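Local coordinates for protein probable Ni/Fe-hydrogenase 1 B-type cytochrome subunit (PDB 6G94) that probably serves as the membrane-anchored b-type cytochrome of a nickel-iron hydrogenase, binding heme and passing electrons within the inner membrane, at residues F64-I78 with F137-Y151. Sequence-based numbering, arbitrary orientation.
Sequences FSAGMVFTVVLLMRI and FLMSVFMIITGFALY. With HEM (protoporphyrin IX containing Fe), chain B.
F64 receives the ring edge of Y151 over one face, an offset edge-to-face pair whose planes stand at 70° with centroids 5.3 Å apart. Y151 reaches there with CG anti to its backbone N (chi1 -179°), while its OH is hydrogen-bonded to an acidic side chain on the chain of another protein. A bend at chi2 carries the M68 thioether between two rings: CE lies 3.7 Å from Y151 CE1, and SD sits at the rim of F148, 3.9 Å from F148 CZ and near the ring plane, a Met-aromatic contact made at the edge. T71 OG1 meets the same ring in plane, 3.4 Å from F148 CE2. Over one face of F148, near its centre, lies heme CAC. Replacing F148 by alanine is likely to leave that vinyl group without its aromatic cover and the M68 sulfur without a ring edge to rest on. Midway along the interface, I144 crosses T71 and F70 at a slant, its CD1 3.7 Å from F70 CE2, while S140 abuts the edge of the F70 ring. L74 is a knob among F137, S140, V141 and I144, with CD2 3.6 Å from F137 CD1. Beyond it, the edge of F137 is set against one face of the R77 guanidinium, where F137 CZ lies 3.9 Å from R77 CZ. No hydrogen bond links the segments, whose N-to-C directions make 136°, nearer antiparallel than perpendicular; apolar and aromatic packing joins two predicted transmembrane helices that flank a heme, as in the helical bundle of the cytochrome b561 family.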
ATOM      1  N   PHE I  64      -5.963   4.105  37.504  1.00 45.27           N
ATOM      2  CA  PHE I  64      -5.278   4.942  38.504  1.00 47.39           C
ATOM      3  C   PHE I  64      -6.251   5.592  39.484  1.00 48.85           C
ATOM      4  O   PHE I  64      -5.935   5.790  40.662  1.00 49.32           O
ATOM      5  CB  PHE I  64      -4.427   6.022  37.830  1.00 48.63           C
ATOM      6  CG  PHE I  64      -3.469   5.495  36.804  1.00 49.00           C
ATOM      7  CD1 PHE I  64      -2.959   4.201  36.895  1.00 48.26           C
ATOM      8  CD2 PHE I  64      -3.066   6.300  35.747  1.00 50.74           C
ATOM      9  CE1 PHE I  64      -2.087   3.708  35.942  1.00 50.09           C
ATOM     10  CE2 PHE I  64      -2.183   5.821  34.784  1.00 51.74           C
ATOM     11  CZ  PHE I  64      -1.692   4.522  34.884  1.00 53.31           C
ATOM     12  N   SER I  65      -7.443   5.909  38.984  1.00 49.61           N
ATOM     13  CA  SER I  65      -8.394   6.706  39.736  1.00 48.75           C
ATOM     14  C   SER I  65      -9.316   5.772  40.526  1.00 48.87           C
ATOM     15  O   SER I  65      -9.769   6.129  41.624  1.00 50.65           O
ATOM     16  CB  SER I  65      -9.123   7.718  38.826  1.00 47.67           C
ATOM     17  OG  SER I  65      -9.968   7.079  37.899  1.00 49.21           O
ATOM     18  N   ALA I  66      -9.537   4.557  40.011  1.00 47.46           N
ATOM     19  CA  ALA I  66     -10.121   3.473  40.823  1.00 47.11           C
ATOM     20  C   ALA I  66      -9.186   3.114  41.968  1.00 46.42           C
ATOM     21  O   ALA I  66      -9.615   2.804  43.064  1.00 49.18           O
ATOM     22  CB  ALA I  66     -10.439   2.251  39.983  1.00 45.17           C
ATOM     23  N   GLY I  67      -7.897   3.195  41.705  1.00 46.29           N
ATOM     24  CA  GLY I  67      -6.905   2.950  42.720  1.00 49.94           C
ATOM     25  C   GLY I  67      -6.841   4.056  43.738  1.00 54.36           C
ATOM     26  O   GLY I  67      -6.386   3.843  44.850  1.00 57.75           O
ATOM     27  N   MET I  68      -7.289   5.247  43.353  1.00 57.43           N
ATOM     28  CA  MET I  68      -7.374   6.375  44.275  1.00 56.14           C
ATOM     29  C   MET I  68      -8.513   6.122  45.238  1.00 55.41           C
ATOM     30  O   MET I  68      -8.303   6.072  46.451  1.00 53.79           O
ATOM     31  CB  MET I  68      -7.572   7.697  43.523  1.00 54.92           C
ATOM     32  CG  MET I  68      -6.351   8.153  42.737  1.00 53.39           C
ATOM     33  SD  MET I  68      -5.057   8.808  43.805  1.00 55.55           S
ATOM     34  CE  MET I  68      -3.869   9.429  42.614  1.00 51.53           C
ATOM     35  N   VAL I  69      -9.710   5.940  44.676  1.00 58.53           N
ATOM     36  CA  VAL I  69     -10.925   5.644  45.453  1.00 61.39           C
ATOM     37  C   VAL I  69     -10.708   4.442  46.377  1.00 61.38           C
ATOM     38  O   VAL I  69     -10.928   4.540  47.593  1.00 62.35           O
ATOM     39  CB  VAL I  69     -12.158   5.398  44.549  1.00 58.11           C
ATOM     40  CG1 VAL I  69     -13.379   5.079  45.397  1.00 56.04           C
ATOM     41  CG2 VAL I  69     -12.433   6.607  43.668  1.00 55.49           C
ATOM     42  N   PHE I  70     -10.282   3.326  45.780  1.00 57.49           N
ATOM     43  CA  PHE I  70      -9.937   2.116  46.513  1.00 55.54           C
ATOM     44  C   PHE I  70      -9.028   2.406  47.691  1.00 53.59           C
ATOM     45  O   PHE I  70      -9.290   1.944  48.785  1.00 55.69           O
ATOM     46  CB  PHE I  70      -9.267   1.094  45.596  1.00 54.61           C
ATOM     47  CG  PHE I  70      -8.774  -0.123  46.311  1.00 54.06           C
ATOM     48  CD1 PHE I  70      -9.653  -1.168  46.610  1.00 58.01           C
ATOM     49  CD2 PHE I  70      -7.442  -0.232  46.701  1.00 52.73           C
ATOM     50  CE1 PHE I  70      -9.213  -2.299  47.288  1.00 57.06           C
ATOM     51  CE2 PHE I  70      -6.991  -1.360  47.369  1.00 53.86           C
ATOM     52  CZ  PHE I  70      -7.877  -2.396  47.658  1.00 56.58           C
ATOM     53  N   THR I  71      -7.963   3.164  47.464  1.00 52.47           N
ATOM     54  CA  THR I  71      -6.982   3.469  48.512  1.00 54.90           C
ATOM     55  C   THR I  71      -7.599   4.233  49.683  1.00 58.74           C
ATOM     56  O   THR I  71      -7.345   3.915  50.843  1.00 59.37           O
ATOM     57  CB  THR I  71      -5.784   4.272  47.962  1.00 52.97           C
ATOM     58  OG1 THR I  71      -5.135   3.501  46.953  1.00 52.88           O
ATOM     59  CG2 THR I  71      -4.770   4.555  49.040  1.00 51.82           C
ATOM     60  N   VAL I  72      -8.390   5.253  49.365  1.00 61.55           N
ATOM     61  CA  VAL I  72      -9.059   6.076  50.370  1.00 61.26           C
ATOM     62  C   VAL I  72     -10.002   5.216  51.222  1.00 62.51           C
ATOM     63  O   VAL I  72      -9.878   5.165  52.455  1.00 62.87           O
ATOM     64  CB  VAL I  72      -9.793   7.271  49.708  1.00 60.12           C
ATOM     65  CG1 VAL I  72     -10.894   7.814  50.602  1.00 61.69           C
ATOM     66  CG2 VAL I  72      -8.801   8.382  49.388  1.00 59.72           C
ATOM     67  N   VAL I  73     -10.927   4.528  50.555  1.00 60.96           N
ATOM     68  CA  VAL I  73     -11.900   3.689  51.231  1.00 60.11           C
ATOM     69  C   VAL I  73     -11.217   2.641  52.095  1.00 60.89           C
ATOM     70  O   VAL I  73     -11.555   2.512  53.256  1.00 61.84           O
ATOM     71  CB  VAL I  73     -12.893   3.052  50.236  1.00 60.40           C
ATOM     72  CG1 VAL I  73     -13.817   2.064  50.934  1.00 59.19           C
ATOM     73  CG2 VAL I  73     -13.719   4.133  49.562  1.00 60.77           C
ATOM     74  N   LEU I  74     -10.258   1.907  51.527  1.00 62.24           N
ATOM     75  CA  LEU I  74      -9.496   0.882  52.243  1.00 62.32           C
ATOM     76  C   LEU I  74      -8.860   1.412  53.525  1.00 64.81           C
ATOM     77  O   LEU I  74      -8.917   0.741  54.550  1.00 66.54           O
ATOM     78  CB  LEU I  74      -8.416   0.301  51.325  1.00 65.34           C
ATOM     79  CG  LEU I  74      -7.612  -0.984  51.587  1.00 66.32           C
ATOM     80  CD1 LEU I  74      -6.299  -0.680  52.306  1.00 66.23           C
ATOM     81  CD2 LEU I  74      -8.450  -2.028  52.314  1.00 65.01           C
ATOM     82  N   LEU I  75      -8.262   2.592  53.474  1.00 66.71           N
ATOM     83  CA  LEU I  75      -7.553   3.130  54.621  1.00 69.02           C
ATOM     84  C   LEU I  75      -8.431   3.653  55.701  1.00 70.91           C
ATOM     85  O   LEU I  75      -8.063   3.561  56.852  1.00 75.70           O
ATOM     86  CB  LEU I  75      -6.557   4.208  54.226  1.00 70.07           C
ATOM     87  CG  LEU I  75      -5.289   3.651  53.598  1.00 71.99           C
ATOM     88  CD1 LEU I  75      -4.729   4.676  52.624  1.00 67.67           C
ATOM     89  CD2 LEU I  75      -4.267   3.265  54.666  1.00 71.76           C
ATOM     90  N   MET I  76      -9.575   4.212  55.348  1.00 71.18           N
ATOM     91  CA  MET I  76     -10.528   4.601  56.379  1.00 74.91           C
ATOM     92  C   MET I  76     -11.157   3.321  56.997  1.00 72.77           C
ATOM     93  O   MET I  76     -11.239   3.184  58.208  1.00 71.41           O
ATOM     94  CB  MET I  76     -11.540   5.639  55.855  1.00 76.57           C
ATOM     95  CG  MET I  76     -12.509   5.138  54.789  1.00 80.83           C
ATOM     96  SD  MET I  76     -13.965   6.176  54.479  1.00 98.07           S
ATOM     97  CE  MET I  76     -15.317   5.013  54.688  1.00 77.74           C
ATOM     98  N   ARG I  77     -11.515   2.376  56.141  1.00 69.08           N
ATOM     99  CA  ARG I  77     -12.072   1.100  56.536  1.00 68.06           C
ATOM    100  C   ARG I  77     -11.105   0.293  57.431  1.00 70.41           C
ATOM    101  O   ARG I  77     -11.534  -0.524  58.240  1.00 70.58           O
ATOM    102  CB  ARG I  77     -12.454   0.352  55.261  1.00 64.15           C
ATOM    103  CG  ARG I  77     -13.143  -0.964  55.442  1.00 67.55           C
ATOM    104  CD  ARG I  77     -13.786  -1.395  54.152  1.00 68.52           C
ATOM    105  NE  ARG I  77     -14.305  -2.746  54.303  1.00 76.04           N
ATOM    106  CZ  ARG I  77     -14.041  -3.767  53.490  1.00 82.74           C
ATOM    107  NH1 ARG I  77     -13.254  -3.608  52.429  1.00 82.38           N
ATOM    108  NH2 ARG I  77     -14.567  -4.967  53.742  1.00 90.31           N
ATOM    109  N   ILE I  78      -9.805   0.538  57.295  1.00 69.81           N
ATOM    110  CA  ILE I  78      -8.809  -0.113  58.138  1.00 70.38           C
ATOM    111  C   ILE I  78      -8.645   0.670  59.419  1.00 72.45           C
ATOM    112  O   ILE I  78      -8.474   0.106  60.486  1.00 75.34           O
ATOM    113  CB  ILE I  78      -7.449  -0.294  57.411  1.00 69.04           C
ATOM    114  CG1 ILE I  78      -7.464  -1.581  56.579  1.00 68.11           C
ATOM    115  CG2 ILE I  78      -6.257  -0.331  58.364  1.00 66.86           C
ATOM    116  CD1 ILE I  78      -6.229  -1.797  55.729  1.00 66.19           C
ATOM    117  N   PHE I 137      -6.195  -8.082  53.490  1.00 69.66           N
ATOM    118  CA  PHE I 137      -5.971  -6.671  53.722  1.00 68.22           C
ATOM    119  C   PHE I 137      -4.503  -6.322  53.666  1.00 65.42           C
ATOM    120  O   PHE I 137      -4.148  -5.183  53.526  1.00 64.46           O
ATOM    121  CB  PHE I 137      -6.557  -6.252  55.062  1.00 72.14           C
ATOM    122  CG  PHE I 137      -8.031  -5.949  55.011  1.00 76.98           C
ATOM    123  CD1 PHE I 137      -8.601  -5.296  53.917  1.00 75.35           C
ATOM    124  CD2 PHE I 137      -8.848  -6.308  56.059  1.00 79.79           C
ATOM    125  CE1 PHE I 137      -9.950  -5.021  53.869  1.00 73.80           C
ATOM    126  CE2 PHE I 137     -10.194  -6.029  56.024  1.00 82.02           C
ATOM    127  CZ  PHE I 137     -10.745  -5.383  54.930  1.00 80.60           C
ATOM    128  N   LEU I 138      -3.655  -7.318  53.790  1.00 64.95           N
ATOM    129  CA  LEU I 138      -2.236  -7.110  53.711  1.00 63.75           C
ATOM    130  C   LEU I 138      -1.804  -7.032  52.262  1.00 60.92           C
ATOM    131  O   LEU I 138      -0.870  -6.334  51.936  1.00 58.77           O
ATOM    132  CB  LEU I 138      -1.515  -8.259  54.398  1.00 65.66           C
ATOM    133  CG  LEU I 138      -0.009  -8.105  54.542  1.00 66.16           C
ATOM    134  CD1 LEU I 138       0.315  -6.847  55.310  1.00 67.28           C
ATOM    135  CD2 LEU I 138       0.564  -9.301  55.259  1.00 68.35           C
ATOM    136  N   MET I 139      -2.492  -7.765  51.405  1.00 61.38           N
ATOM    137  CA  MET I 139      -2.232  -7.756  49.983  1.00 63.45           C
ATOM    138  C   MET I 139      -2.642  -6.374  49.440  1.00 65.17           C
ATOM    139  O   MET I 139      -1.816  -5.696  48.849  1.00 64.60           O
ATOM    140  CB  MET I 139      -3.027  -8.832  49.271  1.00 67.71           C
ATOM    141  CG  MET I 139      -2.463 -10.227  49.441  1.00 71.62           C
ATOM    142  SD  MET I 139      -0.932 -10.379  48.531  1.00 87.07           S
ATOM    143  CE  MET I 139       0.299  -9.876  49.729  1.00 66.15           C
ATOM    144  N   SER I 140      -3.907  -5.969  49.664  1.00 63.72           N
ATOM    145  CA  SER I 140      -4.450  -4.683  49.277  1.00 58.95           C
ATOM    146  C   SER I 140      -3.474  -3.556  49.557  1.00 55.74           C
ATOM    147  O   SER I 140      -3.331  -2.669  48.737  1.00 56.60           O
ATOM    148  CB  SER I 140      -5.763  -4.433  50.015  1.00 63.44           C
ATOM    149  OG  SER I 140      -6.683  -5.484  49.764  1.00 67.68           O
ATOM    150  N   VAL I 141      -2.798  -3.604  50.701  1.00 53.43           N
ATOM    151  CA  VAL I 141      -1.873  -2.549  51.091  1.00 52.77           C
ATOM    152  C   VAL I 141      -0.590  -2.676  50.306  1.00 54.58           C
ATOM    153  O   VAL I 141       0.064  -1.676  49.991  1.00 59.06           O
ATOM    154  CB  VAL I 141      -1.598  -2.576  52.606  1.00 54.00           C
ATOM    155  CG1 VAL I 141      -0.448  -1.658  52.979  1.00 53.85           C
ATOM    156  CG2 VAL I 141      -2.853  -2.169  53.370  1.00 56.21           C
ATOM    157  N   PHE I 142      -0.254  -3.909  49.954  1.00 55.61           N
ATOM    158  CA  PHE I 142       0.908  -4.182  49.123  1.00 54.83           C
ATOM    159  C   PHE I 142       0.606  -3.697  47.703  1.00 53.71           C
ATOM    160  O   PHE I 142       1.442  -3.045  47.068  1.00 55.23           O
ATOM    161  CB  PHE I 142       1.266  -5.681  49.157  1.00 56.52           C
ATOM    162  CG  PHE I 142       2.469  -6.040  48.322  1.00 57.71           C
ATOM    163  CD1 PHE I 142       3.760  -5.681  48.737  1.00 59.91           C
ATOM    164  CD2 PHE I 142       2.313  -6.710  47.107  1.00 55.79           C
ATOM    165  CE1 PHE I 142       4.871  -5.986  47.960  1.00 57.33           C
ATOM    166  CE2 PHE I 142       3.420  -7.019  46.330  1.00 56.24           C
ATOM    167  CZ  PHE I 142       4.697  -6.666  46.762  1.00 56.65           C
ATOM    168  N   MET I 143      -0.608  -3.984  47.232  1.00 51.13           N
ATOM    169  CA  MET I 143      -1.088  -3.507  45.937  1.00 50.55           C
ATOM    170  C   MET I 143      -1.160  -1.974  45.831  1.00 53.11           C
ATOM    171  O   MET I 143      -1.282  -1.414  44.730  1.00 51.82           O
ATOM    172  CB  MET I 143      -2.448  -4.127  45.631  1.00 49.75           C
ATOM    173  CG  MET I 143      -2.340  -5.584  45.270  1.00 50.42           C
ATOM    174  SD  MET I 143      -1.127  -5.802  43.957  1.00 50.89           S
ATOM    175  CE  MET I 143      -2.193  -5.675  42.531  1.00 50.54           C
ATOM    176  N   ILE I 144      -1.078  -1.311  46.984  1.00 55.68           N
ATOM    177  CA  ILE I 144      -1.158   0.139  47.082  1.00 56.40           C
ATOM    178  C   ILE I 144       0.254   0.698  47.144  1.00 56.56           C
ATOM    179  O   ILE I 144       0.580   1.629  46.392  1.00 57.87           O
ATOM    180  CB  ILE I 144      -2.011   0.600  48.294  1.00 57.02           C
ATOM    181  CG1 ILE I 144      -3.517   0.445  47.971  1.00 55.80           C
ATOM    182  CG2 ILE I 144      -1.654   2.035  48.700  1.00 55.67           C
ATOM    183  CD1 ILE I 144      -4.470   0.636  49.143  1.00 53.51           C
ATOM    184  N   ILE I 145       1.082   0.129  48.026  1.00 53.96           N
ATOM    185  CA  ILE I 145       2.484   0.533  48.131  1.00 53.12           C
ATOM    186  C   ILE I 145       3.201   0.350  46.793  1.00 53.07           C
ATOM    187  O   ILE I 145       3.910   1.248  46.354  1.00 52.86           O
ATOM    188  CB  ILE I 145       3.221  -0.241  49.231  1.00 52.83           C
ATOM    189  CG1 ILE I 145       2.619   0.076  50.583  1.00 53.55           C
ATOM    190  CG2 ILE I 145       4.690   0.136  49.267  1.00 52.91           C
ATOM    191  CD1 ILE I 145       2.975  -0.951  51.628  1.00 55.98           C
ATOM    192  N   THR I 146       2.988  -0.799  46.147  1.00 51.66           N
ATOM    193  CA  THR I 146       3.567  -1.077  44.834  1.00 50.04           C
ATOM    194  C   THR I 146       2.896  -0.285  43.709  1.00 51.51           C
ATOM    195  O   THR I 146       3.580   0.251  42.835  1.00 52.99           O
ATOM    196  CB  THR I 146       3.564  -2.590  44.479  1.00 47.86           C
ATOM    197  OG1 THR I 146       2.230  -3.067  44.259  1.00 46.09           O
ATOM    198  CG2 THR I 146       4.228  -3.403  45.567  1.00 48.06           C
ATOM    199  N   GLY I 147       1.561  -0.231  43.727  1.00 52.41           N
ATOM    200  CA  GLY I 147       0.777   0.486  42.722  1.00 50.12           C
ATOM    201  C   GLY I 147       1.092   1.970  42.645  1.00 51.23           C
ATOM    202  O   GLY I 147       1.119   2.540  41.552  1.00 50.41           O
ATOM    203  N   PHE I 148       1.352   2.586  43.804  1.00 51.47           N
ATOM    204  CA  PHE I 148       1.683   4.008  43.887  1.00 52.53           C
ATOM    205  C   PHE I 148       3.135   4.303  43.583  1.00 55.16           C
ATOM    206  O   PHE I 148       3.464   5.408  43.145  1.00 57.22           O
ATOM    207  CB  PHE I 148       1.326   4.588  45.257  1.00 53.32           C
ATOM    208  CG  PHE I 148      -0.036   5.184  45.304  1.00 53.91           C
ATOM    209  CD1 PHE I 148      -0.288   6.392  44.688  1.00 53.84           C
ATOM    210  CD2 PHE I 148      -1.075   4.518  45.916  1.00 55.57           C
ATOM    211  CE1 PHE I 148      -1.552   6.938  44.688  1.00 54.32           C
ATOM    212  CE2 PHE I 148      -2.345   5.057  45.932  1.00 56.97           C
ATOM    213  CZ  PHE I 148      -2.584   6.270  45.312  1.00 57.89           C
ATOM    214  N   ALA I 149       3.995   3.330  43.820  1.00 56.10           N
ATOM    215  CA  ALA I 149       5.408   3.482  43.501  1.00 55.17           C
ATOM    216  C   ALA I 149       5.523   3.654  42.002  1.00 52.94           C
ATOM    217  O   ALA I 149       6.347   4.417  41.538  1.00 52.28           O
ATOM    218  CB  ALA I 149       6.219   2.295  43.976  1.00 54.04           C
ATOM    219  N   LEU I 150       4.690   2.940  41.254  1.00 50.69           N
ATOM    220  CA  LEU I 150       4.623   3.094  39.816  1.00 50.45           C
ATOM    221  C   LEU I 150       4.006   4.403  39.354  1.00 52.91           C
ATOM    222  O   LEU I 150       4.530   5.058  38.473  1.00 55.75           O
ATOM    223  CB  LEU I 150       3.834   1.954  39.204  1.00 48.13           C
ATOM    224  CG  LEU I 150       4.427   0.578  39.332  1.00 47.16           C
ATOM    225  CD1 LEU I 150       3.454  -0.438  38.768  1.00 44.90           C
ATOM    226  CD2 LEU I 150       5.774   0.533  38.634  1.00 46.92           C
ATOM    227  N   TYR I 151       2.883   4.764  39.949  1.00 50.98           N
ATOM    228  CA  TYR I 151       2.148   5.971  39.606  1.00 49.12           C
ATOM    229  C   TYR I 151       2.865   7.300  39.918  1.00 49.53           C
ATOM    230  O   TYR I 151       2.822   8.233  39.136  1.00 47.94           O
ATOM    231  CB  TYR I 151       0.751   5.899  40.237  1.00 46.22           C
ATOM    232  CG  TYR I 151      -0.124   7.077  39.947  1.00 47.29           C
ATOM    233  CD1 TYR I 151      -0.056   8.213  40.735  1.00 50.55           C
ATOM    234  CD2 TYR I 151      -1.019   7.072  38.891  1.00 46.60           C
ATOM    235  CE1 TYR I 151      -0.844   9.322  40.482  1.00 50.77           C
ATOM    236  CE2 TYR I 151      -1.819   8.177  38.631  1.00 47.46           C
ATOM    237  CZ  TYR I 151      -1.727   9.296  39.431  1.00 48.97           C
ATOM    238  OH  TYR I 151      -2.499  10.400  39.200  1.00 49.44           O
TER
HETATM  239  CHA HEM B 301      -0.861  -1.781  36.784  1.00 49.15           C
HETATM  240  CHB HEM B 301      -4.001  -4.471  39.169  1.00 52.07           C
HETATM  241  CHC HEM B 301      -3.997  -1.287  42.769  1.00 51.64           C
HETATM  242  CHD HEM B 301      -1.327   1.675  40.090  1.00 51.13           C
HETATM  243  C1A HEM B 301      -1.627  -2.817  37.210  1.00 49.41           C
HETATM  244  C2A HEM B 301      -1.553  -4.093  36.648  1.00 48.77           C
HETATM  245  C3A HEM B 301      -2.428  -4.864  37.315  1.00 49.97           C
HETATM  246  C4A HEM B 301      -3.046  -4.056  38.282  1.00 50.11           C
HETATM  247  CMA HEM B 301      -2.690  -6.325  37.038  1.00 50.21           C
HETATM  248  CAA HEM B 301      -0.681  -4.512  35.486  1.00 47.63           C
HETATM  249  CBA HEM B 301       0.735  -4.860  35.902  1.00 47.56           C
HETATM  250  CGA HEM B 301       1.520  -5.275  34.699  1.00 50.81           C
HETATM  251  O1A HEM B 301       1.307  -6.314  34.064  1.00 48.87           O
HETATM  252  O2A HEM B 301       2.441  -4.550  34.317  1.00 55.51           O
HETATM  253  C1B HEM B 301      -4.251  -3.831  40.390  1.00 53.34           C
HETATM  254  C2B HEM B 301      -5.070  -4.389  41.411  1.00 51.55           C
HETATM  255  C3B HEM B 301      -5.050  -3.494  42.426  1.00 52.45           C
HETATM  256  C4B HEM B 301      -4.217  -2.387  41.982  1.00 51.33           C
HETATM  257  CMB HEM B 301      -5.794  -5.715  41.363  1.00 48.46           C
HETATM  258  CAB HEM B 301      -5.697  -3.529  43.744  1.00 55.39           C
HETATM  259  CBB HEM B 301      -6.606  -4.436  44.046  1.00 59.19           C
HETATM  260  C1C HEM B 301      -3.314  -0.162  42.327  1.00 51.74           C
HETATM  261  C2C HEM B 301      -3.228   1.048  43.018  1.00 50.05           C
HETATM  262  C3C HEM B 301      -2.463   1.880  42.255  1.00 50.68           C
HETATM  263  C4C HEM B 301      -2.090   1.168  41.096  1.00 50.13           C
HETATM  264  CMC HEM B 301      -3.826   1.380  44.364  1.00 47.00           C
HETATM  265  CAC HEM B 301      -2.109   3.268  42.611  1.00 52.02           C
HETATM  266  CBC HEM B 301      -2.455   4.276  41.822  1.00 49.37           C
HETATM  267  C1D HEM B 301      -0.965   0.920  38.996  1.00 51.72           C
HETATM  268  C2D HEM B 301      -0.032   1.452  38.014  1.00 50.61           C
HETATM  269  C3D HEM B 301       0.102   0.488  37.068  1.00 50.92           C
HETATM  270  C4D HEM B 301      -0.754  -0.621  37.516  1.00 50.35           C
HETATM  271  CMD HEM B 301       0.597   2.821  38.088  1.00 48.35           C
HETATM  272  CAD HEM B 301       0.944   0.484  35.803  1.00 49.12           C
HETATM  273  CBD HEM B 301       0.659   1.684  34.905  1.00 51.00           C
HETATM  274  CGD HEM B 301       1.402   1.684  33.594  1.00 53.57           C
HETATM  275  O1D HEM B 301       2.610   1.945  33.529  1.00 54.47           O
HETATM  276  O2D HEM B 301       0.805   1.438  32.543  1.00 52.37           O
HETATM  277  NA  HEM B 301      -2.523  -2.806  38.237  1.00 49.96           N
HETATM  278  NB  HEM B 301      -3.773  -2.648  40.766  1.00 52.85           N
HETATM  279  NC  HEM B 301      -2.665  -0.047  41.145  1.00 49.93           N
HETATM  280  ND  HEM B 301      -1.365  -0.319  38.672  1.00 52.39           N
HETATM  281 FE   HEM B 301      -2.514  -1.414  39.619  1.00 47.76          FE